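Long-range contacts in glycosyl hydrolases family 31 family protein (Aspergillus niger, PDB 6DRU), which catalyses the hydrolysis of terminal, non-reducing alpha-xylose residues in xyloglucan oligosaccharides, releasing alpha-D-xylose: residues P676-W681 / H700-L706; F24-R30 / S45-D49. The contacts are given in a common frame with arbitrary orientation. Residues are numbered along the deposited sequence.

Contact 1: P676-W681 / H700-L706; sequences PWTYWW and HIPVFHL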
ATOM      1  N   PRO A 676      19.664  33.131 -50.662  1.00 78.87           N
ATOM      2  CA  PRO A 676      20.346  31.850 -50.439  1.00 71.91           C
ATOM      3  C   PRO A 676      19.474  30.629 -50.691  1.00 76.22           C
ATOM      4  O   PRO A 676      19.997  29.528 -50.891  1.00 66.16           O
ATOM      5  CB  PRO A 676      20.772  31.933 -48.965  1.00 79.72           C
ATOM      6  CG  PRO A 676      20.133  33.209 -48.404  1.00 73.12           C
ATOM      7  CD  PRO A 676      19.141  33.692 -49.409  1.00 74.06           C
ATOM      8  N   TRP A 677      18.156  30.804 -50.689  1.00 74.84           N
ATOM      9  CA  TRP A 677      17.230  29.684 -50.810  1.00 79.44           C
ATOM     10  C   TRP A 677      16.906  29.443 -52.281  1.00 76.84           C
ATOM     11  O   TRP A 677      16.383  30.333 -52.960  1.00 76.88           O
ATOM     12  CB  TRP A 677      15.952  29.945 -50.013  1.00 73.78           C
ATOM     13  CG  TRP A 677      16.182  30.077 -48.538  1.00 69.52           C
ATOM     14  CD1 TRP A 677      16.106  31.219 -47.795  1.00 74.88           C
ATOM     15  CD2 TRP A 677      16.526  29.027 -47.625  1.00 74.28           C
ATOM     16  NE1 TRP A 677      16.380  30.945 -46.478  1.00 77.87           N
ATOM     17  CE2 TRP A 677      16.642  29.607 -46.346  1.00 76.03           C
ATOM     18  CE3 TRP A 677      16.746  27.652 -47.765  1.00 78.57           C
ATOM     19  CZ2 TRP A 677      16.968  28.860 -45.213  1.00 69.85           C
ATOM     20  CZ3 TRP A 677      17.068  26.912 -46.639  1.00 68.03           C
ATOM     21  CH2 TRP A 677      17.179  27.519 -45.381  1.00 62.86           C
ATOM     22  N   THR A 678      17.206  28.241 -52.762  1.00 74.20           N
ATOM     23  CA  THR A 678      16.922  27.835 -54.132  1.00 71.43           C
ATOM     24  C   THR A 678      15.840  26.766 -54.111  1.00 70.83           C
ATOM     25  O   THR A 678      16.018  25.713 -53.490  1.00 68.76           O
ATOM     26  CB  THR A 678      18.176  27.306 -54.826  1.00 65.56           C
ATOM     27  OG1 THR A 678      19.197  28.311 -54.807  1.00 69.75           O
ATOM     28  CG2 THR A 678      17.868  26.921 -56.265  1.00 59.78           C
ATOM     29  N   TYR A 679      14.724  27.038 -54.783  1.00 70.73           N
ATOM     30  CA  TYR A 679      13.656  26.054 -54.875  1.00 71.62           C
ATOM     31  C   TYR A 679      14.102  24.880 -55.739  1.00 77.36           C
ATOM     32  O   TYR A 679      14.734  25.059 -56.783  1.00 80.63           O
ATOM     33  CB  TYR A 679      12.391  26.693 -55.444  1.00 67.40           C
ATOM     34  CG  TYR A 679      11.148  25.861 -55.244  1.00 75.28           C
ATOM     35  CD1 TYR A 679      10.736  25.491 -53.970  1.00 76.24           C
ATOM     36  CD2 TYR A 679      10.371  25.465 -56.323  1.00 77.08           C
ATOM     37  CE1 TYR A 679       9.598  24.733 -53.778  1.00 69.33           C
ATOM     38  CE2 TYR A 679       9.228  24.710 -56.142  1.00 83.38           C
ATOM     39  CZ  TYR A 679       8.845  24.347 -54.867  1.00 81.71           C
ATOM     40  OH  TYR A 679       7.708  23.596 -54.683  1.00 75.22           O
ATOM     41  N   TRP A 680      13.774  23.667 -55.286  1.00 74.75           N
ATOM     42  CA  TRP A 680      14.312  22.468 -55.919  1.00 72.56           C
ATOM     43  C   TRP A 680      13.773  22.283 -57.332  1.00 72.62           C
ATOM     44  O   TRP A 680      14.512  21.871 -58.233  1.00 75.30           O
ATOM     45  CB  TRP A 680      13.994  21.242 -55.065  1.00 61.10           C
ATOM     46  CG  TRP A 680      14.638  19.982 -55.552  1.00 61.79           C
ATOM     47  CD1 TRP A 680      14.128  19.090 -56.453  1.00 61.84           C
ATOM     48  CD2 TRP A 680      15.916  19.466 -55.158  1.00 65.38           C
ATOM     49  NE1 TRP A 680      15.011  18.054 -56.646  1.00 59.43           N
ATOM     50  CE2 TRP A 680      16.116  18.261 -55.862  1.00 67.91           C
ATOM     51  CE3 TRP A 680      16.911  19.908 -54.280  1.00 65.12           C
ATOM     52  CZ2 TRP A 680      17.270  17.493 -55.713  1.00 68.16           C
ATOM     53  CZ3 TRP A 680      18.056  19.144 -54.134  1.00 71.96           C
ATOM     54  CH2 TRP A 680      18.226  17.950 -54.847  1.00 69.22           C
ATOM     55  N   TRP A 681      12.493  22.581 -57.548  1.00 71.66           N
ATOM     56  CA  TRP A 681      11.841  22.222 -58.800  1.00 79.35           C
ATOM     57  C   TRP A 681      11.924  23.305 -59.866  1.00 82.94           C
ATOM     58  O   TRP A 681      11.804  22.991 -61.056  1.00 83.61           O
ATOM     59  CB  TRP A 681      10.375  21.870 -58.534  1.00 81.19           C
ATOM     60  CG  TRP A 681      10.230  20.834 -57.469  1.00 79.58           C
ATOM     61  CD1 TRP A 681       9.732  21.014 -56.214  1.00 68.12           C
ATOM     62  CD2 TRP A 681      10.624  19.458 -57.551  1.00 70.04           C
ATOM     63  NE1 TRP A 681       9.772  19.835 -55.515  1.00 68.50           N
ATOM     64  CE2 TRP A 681      10.317  18.863 -56.313  1.00 71.17           C
ATOM     65  CE3 TRP A 681      11.198  18.671 -58.555  1.00 60.75           C
ATOM     66  CZ2 TRP A 681      10.564  17.518 -56.049  1.00 67.34           C
ATOM     67  CZ3 TRP A 681      11.443  17.337 -58.291  1.00 61.37           C
ATOM     68  CH2 TRP A 681      11.127  16.773 -57.049  1.00 69.70           C
ATOM     69  N   HIS A 700       5.462  17.333 -56.879  1.00 70.24           N
ATOM     70  CA  HIS A 700       6.530  18.126 -56.282  1.00 74.97           C
ATOM     71  C   HIS A 700       6.232  18.377 -54.811  1.00 76.90           C
ATOM     72  O   HIS A 700       5.130  18.812 -54.462  1.00 76.91           O
ATOM     73  CB  HIS A 700       6.701  19.455 -57.024  1.00 69.08           C
ATOM     74  CG  HIS A 700       7.206  19.304 -58.425  1.00 74.27           C
ATOM     75  ND1 HIS A 700       7.827  18.158 -58.873  1.00 78.08           N
ATOM     76  CD2 HIS A 700       7.175  20.151 -59.481  1.00 77.42           C
ATOM     77  CE1 HIS A 700       8.162  18.308 -60.142  1.00 66.58           C
ATOM     78  NE2 HIS A 700       7.775  19.508 -60.536  1.00 86.66           N
ATOM     79  N   ILE A 701       7.207  18.101 -53.958  1.00 66.19           N
ATOM     80  CA  ILE A 701       7.129  18.414 -52.532  1.00 61.14           C
ATOM     81  C   ILE A 701       7.957  19.667 -52.273  1.00 57.14           C
ATOM     82  O   ILE A 701       9.114  19.730 -52.712  1.00 60.68           O
ATOM     83  CB  ILE A 701       7.614  17.241 -51.657  1.00 61.21           C
ATOM     84  CG1 ILE A 701       7.589  17.641 -50.180  1.00 58.55           C
ATOM     85  CG2 ILE A 701       8.993  16.746 -52.091  1.00 54.28           C
ATOM     86  CD1 ILE A 701       7.974  16.535 -49.248  1.00 75.35           C
ATOM     87  N   PRO A 702       7.410  20.678 -51.594  1.00 59.28           N
ATOM     88  CA  PRO A 702       8.161  21.925 -51.388  1.00 58.13           C
ATOM     89  C   PRO A 702       9.473  21.714 -50.648  1.00 59.99           C
ATOM     90  O   PRO A 702       9.487  21.380 -49.459  1.00 69.27           O
ATOM     91  CB  PRO A 702       7.186  22.788 -50.577  1.00 57.65           C
ATOM     92  CG  PRO A 702       5.834  22.258 -50.931  1.00 69.37           C
ATOM     93  CD  PRO A 702       6.020  20.780 -51.118  1.00 65.24           C
ATOM     94  N   VAL A 703      10.583  21.896 -51.358  1.00 61.18           N
ATOM     95  CA  VAL A 703      11.922  21.716 -50.809  1.00 57.31           C
ATOM     96  C   VAL A 703      12.822  22.813 -51.360  1.00 66.39           C
ATOM     97  O   VAL A 703      12.897  23.009 -52.577  1.00 76.10           O
ATOM     98  CB  VAL A 703      12.504  20.326 -51.145  1.00 54.42           C
ATOM     99  CG1 VAL A 703      13.990  20.273 -50.818  1.00 54.71           C
ATOM    100  CG2 VAL A 703      11.757  19.233 -50.397  1.00 54.21           C
ATOM    101  N   PHE A 704      13.493  23.533 -50.468  1.00 66.89           N
ATOM    102  CA  PHE A 704      14.524  24.493 -50.828  1.00 59.50           C
ATOM    103  C   PHE A 704      15.880  23.949 -50.403  1.00 62.23           C
ATOM    104  O   PHE A 704      15.975  22.972 -49.656  1.00 77.13           O
ATOM    105  CB  PHE A 704      14.271  25.854 -50.169  1.00 57.27           C
ATOM    106  CG  PHE A 704      12.954  26.472 -50.529  1.00 65.90           C
ATOM    107  CD1 PHE A 704      11.787  26.059 -49.907  1.00 65.25           C
ATOM    108  CD2 PHE A 704      12.880  27.470 -51.484  1.00 72.91           C
ATOM    109  CE1 PHE A 704      10.574  26.627 -50.233  1.00 65.25           C
ATOM    110  CE2 PHE A 704      11.669  28.042 -51.812  1.00 76.63           C
ATOM    111  CZ  PHE A 704      10.517  27.619 -51.182  1.00 73.01           C
ATOM    112  N   HIS A 705      16.941  24.587 -50.885  1.00 61.16           N
ATOM    113  CA  HIS A 705      18.274  24.151 -50.502  1.00 70.41           C
ATOM    114  C   HIS A 705      19.223  25.337 -50.465  1.00 68.95           C
ATOM    115  O   HIS A 705      19.107  26.265 -51.270  1.00 68.05           O
ATOM    116  CB  HIS A 705      18.804  23.065 -51.448  1.00 74.28           C
ATOM    117  CG  HIS A 705      19.118  23.551 -52.828  1.00 79.90           C
ATOM    118  ND1 HIS A 705      20.312  24.162 -53.150  1.00 72.44           N
ATOM    119  CD2 HIS A 705      18.399  23.503 -53.975  1.00 78.10           C
ATOM    120  CE1 HIS A 705      20.312  24.473 -54.434  1.00 73.01           C
ATOM    121  NE2 HIS A 705      19.163  24.083 -54.957  1.00 73.50           N
ATOM    122  N   LEU A 706      20.151  25.298 -49.513  1.00 70.77           N
ATOM    123  CA  LEU A 706      21.214  26.283 -49.410  1.00 66.18           C
ATOM    124  C   LEU A 706      22.434  25.806 -50.183  1.00 76.06           C
ATOM    125  O   LEU A 706      22.667  24.602 -50.332  1.00 72.23           O
ATOM    126  CB  LEU A 706      21.585  26.531 -47.948  1.00 61.74           C
ATOM    127  CG  LEU A 706      20.483  27.120 -47.068  1.00 58.86           C
ATOM    128  CD1 LEU A 706      20.868  27.063 -45.598  1.00 63.77           C
ATOM    129  CD2 LEU A 706      20.175  28.547 -47.487  1.00 61.78           C
TER
HETATM  130  O   HOH W   1      20.779  28.023 -52.780  1.00 66.83           O

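Contact 2: F24-R30 / S45-D49; sequences FGYDGFR and SFIYD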
ATOM      1  N   PHE A  24      30.138  16.640 -14.187  1.00 54.89           N
ATOM      2  CA  PHE A  24      29.908  15.502 -15.071  1.00 59.92           C
ATOM      3  C   PHE A  24      29.972  15.981 -16.514  1.00 54.89           C
ATOM      4  O   PHE A  24      29.070  16.684 -16.979  1.00 57.31           O
ATOM      5  CB  PHE A  24      28.562  14.844 -14.769  1.00 65.93           C
ATOM      6  CG  PHE A  24      28.560  13.361 -14.960  1.00 60.47           C
ATOM      7  CD1 PHE A  24      29.093  12.528 -13.994  1.00 56.62           C
ATOM      8  CD2 PHE A  24      28.025  12.798 -16.105  1.00 62.61           C
ATOM      9  CE1 PHE A  24      29.095  11.158 -14.167  1.00 69.69           C
ATOM     10  CE2 PHE A  24      28.021  11.430 -16.284  1.00 67.87           C
ATOM     11  CZ  PHE A  24      28.559  10.608 -15.313  1.00 65.88           C
ATOM     12  N   GLY A  25      31.025  15.586 -17.223  1.00 55.86           N
ATOM     13  CA  GLY A  25      31.214  16.004 -18.595  1.00 61.46           C
ATOM     14  C   GLY A  25      31.475  17.501 -18.718  1.00 69.71           C
ATOM     15  O   GLY A  25      31.685  18.222 -17.742  1.00 62.88           O
ATOM     16  N   TYR A  26      31.462  17.957 -19.968  1.00 67.36           N
ATOM     17  CA  TYR A  26      31.662  19.371 -20.255  1.00 60.25           C
ATOM     18  C   TYR A  26      30.427  20.162 -19.843  1.00 63.85           C
ATOM     19  O   TYR A  26      29.315  19.862 -20.288  1.00 67.05           O
ATOM     20  CB  TYR A  26      31.955  19.578 -21.738  1.00 71.07           C
ATOM     21  CG  TYR A  26      33.320  19.099 -22.180  1.00 72.37           C
ATOM     22  CD1 TYR A  26      34.454  19.389 -21.435  1.00 67.41           C
ATOM     23  CD2 TYR A  26      33.474  18.364 -23.349  1.00 74.18           C
ATOM     24  CE1 TYR A  26      35.703  18.956 -21.837  1.00 69.29           C
ATOM     25  CE2 TYR A  26      34.719  17.927 -23.759  1.00 65.27           C
ATOM     26  CZ  TYR A  26      35.829  18.226 -22.999  1.00 66.16           C
ATOM     27  OH  TYR A  26      37.074  17.794 -23.398  1.00 62.50           O
ATOM     28  N   ASP A  27      30.628  21.170 -18.992  1.00 61.01           N
ATOM     29  CA  ASP A  27      29.574  22.112 -18.607  1.00 63.44           C
ATOM     30  C   ASP A  27      28.359  21.399 -18.014  1.00 58.59           C
ATOM     31  O   ASP A  27      27.216  21.781 -18.265  1.00 60.61           O
ATOM     32  CB  ASP A  27      29.150  22.975 -19.798  1.00 72.73           C
ATOM     33  CG  ASP A  27      30.314  23.358 -20.692  1.00 78.36           C
ATOM     34  OD1 ASP A  27      31.201  24.111 -20.237  1.00 70.14           O
ATOM     35  OD2 ASP A  27      30.337  22.908 -21.859  1.00 84.81           O
ATOM     36  N   GLY A  28      28.599  20.373 -17.209  1.00 58.55           N
ATOM     37  CA  GLY A  28      27.513  19.581 -16.663  1.00 64.85           C
ATOM     38  C   GLY A  28      27.720  19.247 -15.202  1.00 62.21           C
ATOM     39  O   GLY A  28      28.848  19.139 -14.717  1.00 64.32           O
ATOM     40  N   PHE A  29      26.599  19.092 -14.499  1.00 59.42           N
ATOM     41  CA  PHE A  29      26.574  18.606 -13.126  1.00 62.39           C
ATOM     42  C   PHE A  29      25.637  17.411 -13.034  1.00 59.95           C
ATOM     43  O   PHE A  29      24.600  17.371 -13.706  1.00 59.77           O
ATOM     44  CB  PHE A  29      26.123  19.695 -12.146  1.00 50.42           C
ATOM     45  CG  PHE A  29      27.223  20.631 -11.735  1.00 61.82           C
ATOM     46  CD1 PHE A  29      28.350  20.152 -11.090  1.00 62.55           C
ATOM     47  CD2 PHE A  29      27.126  21.989 -11.987  1.00 68.65           C
ATOM     48  CE1 PHE A  29      29.366  21.010 -10.707  1.00 61.61           C
ATOM     49  CE2 PHE A  29      28.136  22.852 -11.606  1.00 63.14           C
ATOM     50  CZ  PHE A  29      29.258  22.361 -10.965  1.00 60.86           C
ATOM     51  N   ARG A  30      26.009  16.436 -12.211  1.00 60.90           N
ATOM     52  CA  ARG A  30      25.167  15.283 -11.922  1.00 58.17           C
ATOM     53  C   ARG A  30      24.748  15.328 -10.460  1.00 59.54           C
ATOM     54  O   ARG A  30      25.597  15.454  -9.571  1.00 61.02           O
ATOM     55  CB  ARG A  30      25.896  13.973 -12.222  1.00 57.51           C
ATOM     56  CG  ARG A  30      25.033  12.745 -11.998  1.00 57.81           C
ATOM     57  CD  ARG A  30      25.822  11.461 -12.168  1.00 55.19           C
ATOM     58  NE  ARG A  30      24.938  10.302 -12.236  1.00 62.65           N
ATOM     59  CZ  ARG A  30      25.356   9.042 -12.214  1.00 67.22           C
ATOM     60  NH1 ARG A  30      26.650   8.770 -12.119  1.00 61.62           N
ATOM     61  NH2 ARG A  30      24.476   8.050 -12.282  1.00 60.62           N
ATOM     62  N   SER A  45      20.776   2.895 -14.821  1.00 58.02           N
ATOM     63  CA  SER A  45      21.210   4.209 -15.270  1.00 49.43           C
ATOM     64  C   SER A  45      21.341   4.197 -16.783  1.00 52.54           C
ATOM     65  O   SER A  45      21.724   3.183 -17.376  1.00 57.60           O
ATOM     66  CB  SER A  45      22.549   4.613 -14.635  1.00 55.13           C
ATOM     67  OG  SER A  45      22.982   5.874 -15.117  1.00 58.53           O
ATOM     68  N   PHE A  46      21.004   5.322 -17.405  1.00 62.83           N
ATOM     69  CA  PHE A  46      21.037   5.453 -18.854  1.00 56.79           C
ATOM     70  C   PHE A  46      22.130   6.401 -19.326  1.00 53.12           C
ATOM     71  O   PHE A  46      22.207   6.693 -20.523  1.00 62.98           O
ATOM     72  CB  PHE A  46      19.671   5.910 -19.368  1.00 55.95           C
ATOM     73  CG  PHE A  46      18.560   4.944 -19.063  1.00 57.39           C
ATOM     74  CD1 PHE A  46      18.330   3.850 -19.883  1.00 60.32           C
ATOM     75  CD2 PHE A  46      17.753   5.123 -17.950  1.00 58.74           C
ATOM     76  CE1 PHE A  46      17.311   2.954 -19.602  1.00 62.73           C
ATOM     77  CE2 PHE A  46      16.732   4.231 -17.663  1.00 59.39           C
ATOM     78  CZ  PHE A  46      16.511   3.145 -18.490  1.00 63.51           C
ATOM     79  N   ILE A  47      22.975   6.885 -18.419  1.00 56.14           N
ATOM     80  CA  ILE A  47      24.058   7.795 -18.769  1.00 64.60           C
ATOM     81  C   ILE A  47      25.389   7.073 -18.607  1.00 54.94           C
ATOM     82  O   ILE A  47      25.517   6.123 -17.827  1.00 60.42           O
ATOM     83  CB  ILE A  47      24.027   9.086 -17.922  1.00 59.68           C
ATOM     84  CG1 ILE A  47      24.301   8.769 -16.453  1.00 55.84           C
ATOM     85  CG2 ILE A  47      22.691   9.794 -18.082  1.00 53.53           C
ATOM     86  CD1 ILE A  47      24.571   9.995 -15.610  1.00 67.61           C
ATOM     87  N   TYR A  48      26.385   7.533 -19.361  1.00 58.36           N
ATOM     88  CA  TYR A  48      27.715   6.942 -19.349  1.00 52.86           C
ATOM     89  C   TYR A  48      28.568   7.579 -18.260  1.00 61.81           C
ATOM     90  O   TYR A  48      28.543   8.797 -18.068  1.00 69.98           O
ATOM     91  CB  TYR A  48      28.395   7.118 -20.710  1.00 58.93           C
ATOM     92  CG  TYR A  48      27.831   6.241 -21.807  1.00 55.86           C
ATOM     93  CD1 TYR A  48      26.670   6.596 -22.481  1.00 55.82           C
ATOM     94  CD2 TYR A  48      28.465   5.062 -22.174  1.00 59.99           C
ATOM     95  CE1 TYR A  48      26.152   5.797 -23.484  1.00 62.73           C
ATOM     96  CE2 TYR A  48      27.956   4.257 -23.176  1.00 56.48           C
ATOM     97  CZ  TYR A  48      26.800   4.628 -23.827  1.00 63.17           C
ATOM     98  OH  TYR A  48      26.290   3.829 -24.826  1.00 64.43           O
ATOM     99  N   ASP A  49      29.328   6.748 -17.554  1.00 66.22           N
ATOM    100  CA  ASP A  49      30.272   7.217 -16.541  1.00 67.94           C
ATOM    101  C   ASP A  49      31.620   6.552 -16.786  1.00 69.54           C
ATOM    102  O   ASP A  49      31.753   5.332 -16.556  1.00 74.35           O
ATOM    103  CB  ASP A  49      29.772   6.926 -15.129  1.00 74.87           C
ATOM    104  CG  ASP A  49      30.626   7.584 -14.064  1.00 72.76           C
ATOM    105  OD1 ASP A  49      31.476   8.428 -14.420  1.00 71.55           O
ATOM    106  OD2 ASP A  49      30.445   7.261 -12.869  1.00 72.93           O
TER

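Contact 1: P676-W681 / H700-L706
Two neighbouring antiparallel strands, 677-679 and 703-705, pair here inside the six-stranded sheet of the C-terminal domain, burying 813 Å² between the segments. Thr678 and His705 form the hydrogen-bonded pair: Thr678 N donates to His705 O (3.1 Å) and His705 N to Thr678 O (3.0 Å). Past the strand end, Trp680 N reaches Val703 O at 2.9 Å. Tyr679 and Phe704, the non-hydrogen-bonded pair, put their large rings on one face, where strands 661-666 and 690-695 cover Phe704; the Tyr679 hydroxyl donates a hydrogen bond to Pro695 O. On the other face the beta-branched Thr678, well suited to an extended strand, lays CB over the His705 ring, 3.7 Å from its centroid. At one end Leu706 CD2 sits 3.5 Å above the centroid of the six-membered ring of Trp677, a CH-pi contact. At the other, the five-membered ring of Trp681 stacks offset on the His700 ring (centroids 3.9 Å apart, planes at 9°) while Trp681 NE1 donates to Ile701 O at 2.9 Å, so one flat indole does both. Trp681 also touches an N-acetylglucosamine of a protein-attached glycan. Aromatic residues packed between facing beta layers fit the beta-sandwich C-terminal domain of family 31 glycosidases.

Contact 2: F24-R30 / S45-D49
Phe24 opens 24-30, just after strand 17-23, with its CA-to-CB bond toward 45-49. Phe24 CE2 lies 3.2 Å from Tyr48 O, near the ring plane, which sets the ring's slightly positive hydrogens against the carbonyl, and 3.8 Å from Ile47 CD1. Next comes a type II turn from Gly25 to Gly28, with Phe24 N donating a hydrogen bond to Gly28 O at 2.9 Å. Gly25 takes a positive phi that glycine adopts easily, Asp27 takes the positive phi of the third turn position, its carboxylate forming a salt bridge with Arg234, and at Gly28 a CB would clash with Phe24 O. This turn links strands 17-23 and 28-35 as a beta hairpin in the large sheet of the N-terminal region, consistent with the beta-sandwich N-terminal domain of family 31 enzymes. Arg30, on the second strand, extends back to the loop. Ile47 CD1 covers one face of its guanidinium, 3.4 Å from Arg30 NE, leaving the edge for polar partners: NH2 forms a salt bridge with Asp217. Arg30 NH1 and Asp49 OD2, 4.2 Å apart, are too far for a salt bridge, and the Asp49 carboxylate accepts hydrogen bonds from His60 N and Gly61 N.

In the fold
From the N terminus, the chain forms strand 17-23, turns into strand 28-35 and, beyond it, folds back so that loop 45-49 meets the hairpin: contact 2 closes this early loop of 14 intervening residues. The chain then completes the N-terminal sheets and runs through the TIM-barrel domain, home of the assigned active-site residues Asp395 and Asp487. Only afterwards does contact 1 close an 18-residue excursion holding strands 685-686 and 690-695. The two loops follow in series, neither nested nor crossing, with centres about 40 Å and nearest atoms about 26 Å apart. Each also touches a residue of the barrel region: Tyr48 packs on Arg478, and Ile701 on Phe550.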